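Local coordinates for DUF3845 domain-containing protein (Bacteroides thetaiotaomicron VPI-5482, PDB 3GF6) that is of unknown function, a bacterial lipoprotein built entirely from beta strands and loops and probably related to the C1q/TNF-like families, at residues Lys119-Ser125 with Arg204-Asp210; Asp39-Asp43 with Gly79-Leu83. All coordinates share one frame; numbering follows the deposited sequence.

Interaction 1 of 2, residues Lys119-Ser125 with Arg204-Asp210. With EDO (1,2-ethanediol), chain F.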
ATOM      1  N   LYS A 119      -5.121  -8.824  -2.058  1.00  9.94           N
ATOM      2  CA  LYS A 119      -5.183 -10.141  -1.443  0.50 11.88           C
ATOM      3  C   LYS A 119      -3.796 -10.723  -1.484  1.00 10.96           C
ATOM      4  O   LYS A 119      -3.135 -10.639  -2.503  1.00 13.15           O
ATOM      5  CB  LYS A 119      -6.184 -11.057  -2.191  0.50 12.83           C
ATOM      6  CG  LYS A 119      -6.265 -12.498  -1.666  0.50 14.70           C
ATOM      7  CD  LYS A 119      -7.370 -13.279  -2.385  0.50 14.12           C
ATOM      8  CE  LYS A 119      -7.372 -14.776  -2.077  0.50 17.74           C
ATOM      9  NZ  LYS A 119      -6.843 -15.076  -0.724  0.50 20.44           N
ATOM     10  N   GLY A 120      -3.368 -11.304  -0.379  1.00 11.53           N
ATOM     11  CA  GLY A 120      -2.011 -11.828  -0.278  1.00 12.64           C
ATOM     12  C   GLY A 120      -1.524 -12.047   1.131  1.00 12.69           C
ATOM     13  O   GLY A 120      -2.311 -12.209   2.038  1.00 12.77           O
ATOM     14  N   GLU A 121      -0.208 -12.100   1.298  1.00 10.24           N
ATOM     15  CA  GLU A 121       0.371 -12.386   2.614  1.00 11.77           C
ATOM     16  C   GLU A 121       1.741 -11.782   2.790  1.00 10.85           C
ATOM     17  O   GLU A 121       2.590 -11.865   1.904  1.00 11.61           O
ATOM     18  CB  GLU A 121       0.417 -13.897   2.882  1.00 11.22           C
ATOM     19  CG  GLU A 121       0.817 -14.248   4.299  1.00 10.54           C
ATOM     20  CD  GLU A 121       0.938 -15.736   4.532  1.00 20.97           C
ATOM     21  OE1 GLU A 121       0.589 -16.520   3.629  1.00 18.65           O
ATOM     22  OE2 GLU A 121       1.402 -16.124   5.623  1.00 19.61           O
ATOM     23  N   LEU A 122       1.937 -11.134   3.941  1.00 11.62           N
ATOM     24  CA  LEU A 122       3.248 -10.689   4.392  1.00 11.50           C
ATOM     25  C   LEU A 122       3.817 -11.756   5.319  1.00 11.96           C
ATOM     26  O   LEU A 122       3.145 -12.201   6.238  1.00 10.57           O
ATOM     27  CB  LEU A 122       3.133  -9.363   5.150  1.00  8.08           C
ATOM     28  CG  LEU A 122       4.414  -8.762   5.743  1.00 12.69           C
ATOM     29  CD1 LEU A 122       5.441  -8.350   4.686  1.00 12.52           C
ATOM     30  CD2 LEU A 122       4.031  -7.570   6.633  1.00 12.09           C
ATOM     31  N   LEU A 123       5.052 -12.168   5.035  1.00 12.04           N
ATOM     32  CA  LEU A 123       5.799 -13.103   5.889  1.00 10.89           C
ATOM     33  C   LEU A 123       7.211 -12.625   6.189  1.00 14.03           C
ATOM     34  O   LEU A 123       8.021 -12.466   5.251  1.00 15.12           O
ATOM     35  CB  LEU A 123       5.941 -14.494   5.222  1.00 12.66           C
ATOM     36  CG  LEU A 123       4.686 -15.154   4.678  1.00 15.43           C
ATOM     37  CD1 LEU A 123       4.435 -14.672   3.235  1.00 17.39           C
ATOM     38  CD2 LEU A 123       4.778 -16.739   4.760  1.00 14.23           C
ATOM     39  N   VAL A 124       7.540 -12.492   7.487  1.00 11.13           N
ATOM     40  CA  VAL A 124       8.950 -12.442   7.916  1.00 15.80           C
ATOM     41  C   VAL A 124       9.564 -13.821   7.896  1.00 19.54           C
ATOM     42  O   VAL A 124       8.843 -14.830   7.981  1.00 20.16           O
ATOM     43  CB  VAL A 124       9.156 -11.873   9.358  1.00 18.95           C
ATOM     44  CG1 VAL A 124       8.283 -10.709   9.582  1.00 13.14           C
ATOM     45  CG2 VAL A 124       8.898 -12.943  10.419  1.00 21.56           C
ATOM     46  N   SER A 125      10.892 -13.889   7.776  1.00 15.44           N
ATOM     47  CA  SER A 125      11.565 -15.186   7.706  1.00 20.74           C
ATOM     48  C   SER A 125      12.057 -15.549   9.080  1.00 21.32           C
ATOM     49  O   SER A 125      12.498 -14.674   9.832  1.00 18.78           O
ATOM     50  CB  SER A 125      12.735 -15.183   6.707  1.00 20.63           C
ATOM     51  OG  SER A 125      12.232 -14.972   5.392  1.00 21.63           O
ATOM     52  N   ARG A 204      14.813 -11.503   5.723  1.00 14.21           N
ATOM     53  CA  ARG A 204      14.334 -11.809   4.398  1.00 14.38           C
ATOM     54  C   ARG A 204      12.834 -11.663   4.433  1.00 13.08           C
ATOM     55  O   ARG A 204      12.152 -12.470   5.048  1.00 14.33           O
ATOM     56  CB  ARG A 204      14.712 -13.229   4.048  1.00 13.03           C
ATOM     57  CG  ARG A 204      14.255 -13.665   2.682  1.00 13.22           C
ATOM     58  CD  ARG A 204      14.222 -15.137   2.583  1.00 20.22           C
ATOM     59  NE  ARG A 204      13.728 -15.569   1.285  1.00 21.94           N
ATOM     60  CZ  ARG A 204      13.652 -16.849   0.933  1.00 27.69           C
ATOM     61  NH1 ARG A 204      14.078 -17.814   1.755  1.00 26.87           N
ATOM     62  NH2 ARG A 204      13.176 -17.172  -0.250  1.00 27.18           N
ATOM     63  N   VAL A 205      12.307 -10.643   3.768  1.00 12.39           N
ATOM     64  CA  VAL A 205      10.881 -10.354   3.806  1.00 12.14           C
ATOM     65  C   VAL A 205      10.193 -10.853   2.522  1.00 11.05           C
ATOM     66  O   VAL A 205      10.673 -10.596   1.383  1.00 11.31           O
ATOM     67  CB  VAL A 205      10.614  -8.828   3.947  1.00 13.95           C
ATOM     68  CG1 VAL A 205       9.113  -8.513   3.920  1.00 16.25           C
ATOM     69  CG2 VAL A 205      11.258  -8.288   5.264  1.00 11.78           C
ATOM     70  N   ARG A 206       9.078 -11.549   2.683  1.00 11.51           N
ATOM     71  CA  ARG A 206       8.301 -12.009   1.528  1.00 12.34           C
ATOM     72  C   ARG A 206       6.918 -11.408   1.542  1.00 12.73           C
ATOM     73  O   ARG A 206       6.314 -11.262   2.607  1.00 11.30           O
ATOM     74  CB  ARG A 206       8.252 -13.541   1.498  1.00 13.01           C
ATOM     75  CG  ARG A 206       9.531 -14.136   0.930  1.00 14.04           C
ATOM     76  CD  ARG A 206       9.490 -15.604   0.776  1.00 20.99           C
ATOM     77  NE  ARG A 206       9.275 -16.254   2.046  1.00 18.45           N
ATOM     78  CZ  ARG A 206       8.897 -17.520   2.196  1.00 25.62           C
ATOM     79  NH1 ARG A 206       8.684 -18.316   1.147  1.00 23.73           N
ATOM     80  NH2 ARG A 206       8.715 -17.988   3.424  1.00 22.45           N
ATOM     81  N   LEU A 207       6.437 -10.988   0.370  1.00 11.66           N
ATOM     82  CA  LEU A 207       5.098 -10.480   0.237  1.00  8.92           C
ATOM     83  C   LEU A 207       4.505 -11.194  -0.967  1.00  9.94           C
ATOM     84  O   LEU A 207       4.903 -10.906  -2.115  1.00 10.27           O
ATOM     85  CB  LEU A 207       5.046  -8.949   0.042  1.00 11.97           C
ATOM     86  CG  LEU A 207       3.634  -8.325  -0.057  1.00 12.46           C
ATOM     87  CD1 LEU A 207       2.963  -8.445   1.344  1.00 10.68           C
ATOM     88  CD2 LEU A 207       3.636  -6.889  -0.534  1.00 14.70           C
ATOM     89  N   ARG A 208       3.561 -12.094  -0.707  1.00 11.41           N
ATOM     90  CA  ARG A 208       2.750 -12.698  -1.796  1.00 11.64           C
ATOM     91  C   ARG A 208       1.588 -11.804  -2.174  1.00 13.42           C
ATOM     92  O   ARG A 208       0.833 -11.349  -1.314  1.00 11.37           O
ATOM     93  CB  ARG A 208       2.254 -14.081  -1.430  1.00 13.62           C
ATOM     94  CG  ARG A 208       1.522 -14.764  -2.595  1.00 12.75           C
ATOM     95  CD  ARG A 208       1.029 -16.141  -2.255  1.00  9.60           C
ATOM     96  NE  ARG A 208       0.052 -16.156  -1.180  1.00 13.44           N
ATOM     97  CZ  ARG A 208       0.276 -16.549   0.080  1.00 16.95           C
ATOM     98  NH1 ARG A 208       1.480 -16.959   0.481  1.00 18.95           N
ATOM     99  NH2 ARG A 208      -0.726 -16.525   0.953  1.00 19.18           N
ATOM    100  N   ILE A 209       1.461 -11.507  -3.473  1.00 11.80           N
ATOM    101  CA  ILE A 209       0.301 -10.794  -4.004  1.00 11.49           C
ATOM    102  C   ILE A 209      -0.447 -11.864  -4.808  1.00 12.21           C
ATOM    103  O   ILE A 209       0.100 -12.437  -5.788  1.00  8.86           O
ATOM    104  CB  ILE A 209       0.689  -9.623  -4.908  1.00 10.02           C
ATOM    105  CG1 ILE A 209       1.460  -8.570  -4.102  1.00 12.10           C
ATOM    106  CG2 ILE A 209      -0.558  -9.052  -5.645  1.00 11.24           C
ATOM    107  CD1 ILE A 209       0.635  -7.875  -2.941  1.00 11.00           C
ATOM    108  N   ASP A 210      -1.661 -12.163  -4.343  1.00 11.93           N
ATOM    109  CA  ASP A 210      -2.481 -13.211  -4.954  1.00 12.12           C
ATOM    110  C   ASP A 210      -3.059 -12.688  -6.258  1.00 11.50           C
ATOM    111  O   ASP A 210      -3.299 -11.475  -6.449  1.00 12.28           O
ATOM    112  CB  ASP A 210      -3.603 -13.689  -4.035  1.00 12.94           C
ATOM    113  CG  ASP A 210      -3.104 -14.552  -2.861  1.00 13.38           C
ATOM    114  OD1 ASP A 210      -1.913 -14.787  -2.703  1.00 18.12           O
ATOM    115  OD2 ASP A 210      -3.939 -14.984  -2.058  1.00 16.86           O
TER
HETATM  116  C1  EDO F   6       5.184 -18.329   1.027  1.00 37.14           C
HETATM  117  O1  EDO F   6       3.880 -18.594   1.578  1.00 46.41           O
HETATM  118  C2  EDO F   6       5.081 -17.168   0.047  1.00 30.63           C
HETATM  119  O2  EDO F   6       3.967 -17.350  -0.847  1.00 30.26           O
HETATM  120  O   HOH W   1       1.386 -19.020   2.676  1.00 31.65           O
HETATM  121  O   HOH W   2       9.793 -14.658   4.650  1.00 21.71           O
HETATM  122  O   HOH W   3       8.840 -17.156   6.071  1.00 32.95           O

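Interaction 2 of 2, residues Asp39-Asp43 with Gly79-Leu83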
ATOM      1  N   ASP A  39      -0.438 -15.669  -9.047  1.00 10.91           N
ATOM      2  CA  ASP A  39       0.166 -15.104  -7.839  1.00 13.03           C
ATOM      3  C   ASP A  39       1.627 -14.756  -8.119  1.00 14.36           C
ATOM      4  O   ASP A  39       2.306 -15.384  -8.954  1.00 13.45           O
ATOM      5  CB  ASP A  39       0.232 -16.119  -6.693  1.00 11.90           C
ATOM      6  CG  ASP A  39      -1.118 -16.666  -6.254  1.00 16.23           C
ATOM      7  OD1 ASP A  39      -2.205 -16.173  -6.595  1.00 16.09           O
ATOM      8  OD2 ASP A  39      -1.050 -17.675  -5.528  1.00 16.88           O
ATOM      9  N   TYR A  40       2.165 -13.821  -7.360  1.00 13.99           N
ATOM     10  CA  TYR A  40       3.643 -13.616  -7.387  1.00 13.04           C
ATOM     11  C   TYR A  40       4.175 -13.269  -6.005  1.00 12.50           C
ATOM     12  O   TYR A  40       3.397 -12.911  -5.117  1.00 10.44           O
ATOM     13  CB  TYR A  40       4.035 -12.583  -8.432  1.00 13.44           C
ATOM     14  CG  TYR A  40       3.740 -11.143  -8.083  1.00 14.17           C
ATOM     15  CD1 TYR A  40       4.666 -10.385  -7.370  1.00 18.96           C
ATOM     16  CD2 TYR A  40       2.541 -10.540  -8.455  1.00 12.33           C
ATOM     17  CE1 TYR A  40       4.424  -9.084  -7.047  1.00 17.47           C
ATOM     18  CE2 TYR A  40       2.291  -9.235  -8.148  1.00 12.79           C
ATOM     19  CZ  TYR A  40       3.234  -8.504  -7.411  1.00 15.65           C
ATOM     20  OH  TYR A  40       3.004  -7.183  -7.096  1.00 14.49           O
ATOM     21  N   VAL A  41       5.482 -13.411  -5.817  1.00 11.87           N
ATOM     22  CA  VAL A  41       6.029 -13.166  -4.494  1.00 12.85           C
ATOM     23  C   VAL A  41       7.206 -12.189  -4.551  1.00 14.53           C
ATOM     24  O   VAL A  41       8.207 -12.463  -5.226  1.00 14.52           O
ATOM     25  CB  VAL A  41       6.451 -14.479  -3.849  1.00 16.75           C
ATOM     26  CG1 VAL A  41       7.077 -14.240  -2.465  1.00 15.36           C
ATOM     27  CG2 VAL A  41       5.227 -15.453  -3.730  1.00 16.34           C
ATOM     28  N   LEU A  42       7.077 -11.039  -3.880  1.00 11.89           N
ATOM     29  CA  LEU A  42       8.228 -10.176  -3.635  1.00 13.56           C
ATOM     30  C   LEU A  42       9.093 -10.842  -2.538  1.00 11.38           C
ATOM     31  O   LEU A  42       8.529 -11.279  -1.528  1.00 11.40           O
ATOM     32  CB  LEU A  42       7.744  -8.790  -3.194  1.00 13.19           C
ATOM     33  CG  LEU A  42       8.736  -7.763  -2.660  1.00 17.46           C
ATOM     34  CD1 LEU A  42       9.948  -7.510  -3.614  1.00 14.75           C
ATOM     35  CD2 LEU A  42       7.931  -6.467  -2.367  1.00 12.94           C
ATOM     36  N   ASP A  43      10.429 -10.910  -2.705  1.00 11.61           N
ATOM     37  CA  ASP A  43      11.323 -11.626  -1.763  1.00 12.46           C
ATOM     38  C   ASP A  43      12.633 -10.800  -1.726  1.00 13.58           C
ATOM     39  O   ASP A  43      13.392 -10.811  -2.685  1.00 13.03           O
ATOM     40  CB  ASP A  43      11.562 -13.042  -2.296  1.00 11.83           C
ATOM     41  CG  ASP A  43      12.282 -13.941  -1.346  1.00 13.88           C
ATOM     42  OD1 ASP A  43      12.948 -13.433  -0.435  1.00 11.11           O
ATOM     43  OD2 ASP A  43      12.202 -15.180  -1.562  1.00 13.99           O
ATOM     44  N   GLY A  79       3.356  -3.635 -12.618  1.00 14.18           N
ATOM     45  CA  GLY A  79       4.650  -4.264 -12.411  1.00 14.62           C
ATOM     46  C   GLY A  79       4.606  -5.208 -11.225  1.00 15.42           C
ATOM     47  O   GLY A  79       3.550  -5.728 -10.884  1.00 13.61           O
ATOM     48  N   LYS A  80       5.768  -5.464 -10.629  1.00 13.08           N
ATOM     49  CA  LYS A  80       5.859  -6.206  -9.372  1.00 11.64           C
ATOM     50  C   LYS A  80       6.081  -5.218  -8.219  1.00 13.10           C
ATOM     51  O   LYS A  80       6.879  -4.286  -8.332  1.00 12.73           O
ATOM     52  CB  LYS A  80       6.977  -7.273  -9.354  1.00 14.75           C
ATOM     53  CG  LYS A  80       6.782  -8.421 -10.343  1.00 21.77           C
ATOM     54  CD  LYS A  80       8.052  -9.265 -10.437  1.00 28.93           C
ATOM     55  CE  LYS A  80       8.062 -10.131 -11.670  1.00 38.21           C
ATOM     56  NZ  LYS A  80       9.293 -10.983 -11.741  1.00 32.42           N
ATOM     57  N   SER A  81       5.344  -5.430  -7.135  1.00 13.31           N
ATOM     58  CA  SER A  81       5.520  -4.702  -5.878  1.00 12.44           C
ATOM     59  C   SER A  81       6.982  -4.744  -5.429  1.00 13.74           C
ATOM     60  O   SER A  81       7.709  -5.709  -5.696  1.00 14.03           O
ATOM     61  CB  SER A  81       4.605  -5.311  -4.803  1.00 14.53           C
ATOM     62  OG  SER A  81       3.243  -5.170  -5.168  1.00 14.70           O
ATOM     63  N   LYS A  82       7.426  -3.683  -4.776  1.00 12.09           N
ATOM     64  CA  LYS A  82       8.782  -3.585  -4.314  1.00 12.70           C
ATOM     65  C   LYS A  82       8.834  -2.919  -2.927  1.00 12.14           C
ATOM     66  O   LYS A  82       7.924  -2.198  -2.527  1.00 13.55           O
ATOM     67  CB  LYS A  82       9.617  -2.819  -5.316  1.00 15.87           C
ATOM     68  CG  LYS A  82       9.260  -1.399  -5.414  1.00 15.11           C
ATOM     69  CD  LYS A  82      10.204  -0.659  -6.391  1.00 25.60           C
ATOM     70  CE  LYS A  82       9.821   0.791  -6.473  1.00 23.91           C
ATOM     71  NZ  LYS A  82      10.701   1.537  -7.451  1.00 22.70           N
ATOM     72  N   LEU A  83       9.918  -3.165  -2.240  1.00 10.69           N
ATOM     73  CA  LEU A  83      10.136  -2.761  -0.854  1.00 10.68           C
ATOM     74  C   LEU A  83      11.251  -1.718  -0.792  1.00 12.79           C
ATOM     75  O   LEU A  83      12.343  -1.904  -1.373  1.00 11.95           O
ATOM     76  CB  LEU A  83      10.566  -4.003  -0.073  1.00 11.89           C
ATOM     77  CG  LEU A  83      10.889  -3.950   1.420  1.00 11.35           C
ATOM     78  CD1 LEU A  83      10.683  -5.320   2.046  1.00 12.32           C
ATOM     79  CD2 LEU A  83      12.307  -3.352   1.770  1.00 13.32           C
TER

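Interaction 1 of 2, residues Lys119-Ser125 with Arg204-Asp210
The guanidinium of Arg208 carries Glu121 CB over one face, CB lying 3.5 Å from NH2, while ethanediol and Asp210 meet its edge. The two antiparallel strands behind them belong to one sheet of a beta sandwich. The Glu121 carboxylate stands 82° from the guanidinium plane, ruling out a flat two-pronged salt bridge: OE1 alone serves, turning its anti lone pair to NH2 at 3.0 Å and taking a weaker bond from NH1. Asp210 OD1 instead accepts from Arg208 NE in the guanidinium plane, by its syn lone pair, at 2.8 Å. A bend at chi3 (62°) folds the Arg208 tip back between both carboxylates, and NH1 also binds ethanediol O2 and a water shared with Glu121 OE1. The Arg206 guanidinium has ethanediol C1 over one face, 3.5 Å from NH1, with two waters at its edge, in plane; these lead back to Leu123 O and Val124 O.

On the other side of the sheet, Leu122 CD1 touches Val205 CG1 at 3.8 Å, and Leu122 and Leu207 face strand 187-198 of the second sheet. Gly120 has backbone angles that call for glycine, and a beta carbon there would collide with Arg208 O. Farther along, the backbone bond from Leu123 N to Arg206 O spans 2.9 Å and is almost straight, 177° at the hydrogen.

Interaction 2 of 2, residues Asp39-Asp43 with Gly79-Leu83
Tyr40 reaches across to Ser81 where strands of the two sheets of a beta sandwich come together: strand 40-46 borders strand 203-219 in one sheet, and strand 82-85 borders strand 56-62 in the other. No backbone-to-backbone hydrogen bond joins the two segments, whose nearest CA atoms, those of Leu42 and Ser81, are 6.5 Å apart; side chains of 40-43 reach the backbone and side chains of 79-83.

The tight part is the phenol tip. Tyr40 OH receives a nearly straight bond from Ser81 N, 2.9 Å long with 168° at the hydrogen, and a second from Ser81 OG at 2.8 Å. The same hydroxyl is also hydrogen-bonded to Lys64 O, while Ser81 OG pairs with Lys64 N, and the phenol is thereby held at the junction of two separate loop segments. CG of Tyr40 sits between the backbone N and the carbonyl carbon (chi1 74°), a torsion that sends the ring across to the 79-83 segment. A phenylalanine here would probably still fill the space of the ring but leave Ser81 N, and the carbonyl of Lys64, without this partner.

The looser, solvent side belongs to the exposed Lys80, which crosses the ring obliquely with CG over one face, 4.1 Å from Tyr40 CE1; its extended chain then leads away from the contact. Leu42 makes a close but apolar contact, laying its branched end along the backbone of 81-82: CD2 comes within 3.6 Å of Lys82 CA but meets Leu83 CB only at 4.3 Å. In its nearest approach to the 79-83 segment, Leu42 CD2 rests 3.4 Å from the carbonyl oxygen of Ser81.

From the N terminus, interaction 2 comes first: Asp39-Asp43 meets Gly79-Leu83, closing a loop of 35 residues that includes strand 56-62. Interaction 1 opens only afterwards, at Lys119, and closes at Arg204-Asp210 over 78 residues that run through both sheets. The two are therefore in series, neither nested nor crossed, yet their centres lie about 9 Å apart. Strand 203-219 of interaction 1 pairs with strand 112-123 and also with strand 40-46 of interaction 2. Interaction 1 thus pairs neighbours within one sheet, and interaction 2 ties that sheet to the other. Arg204 NH2 joins them directly through a salt bridge to Asp43 OD2, 2.6 Å away.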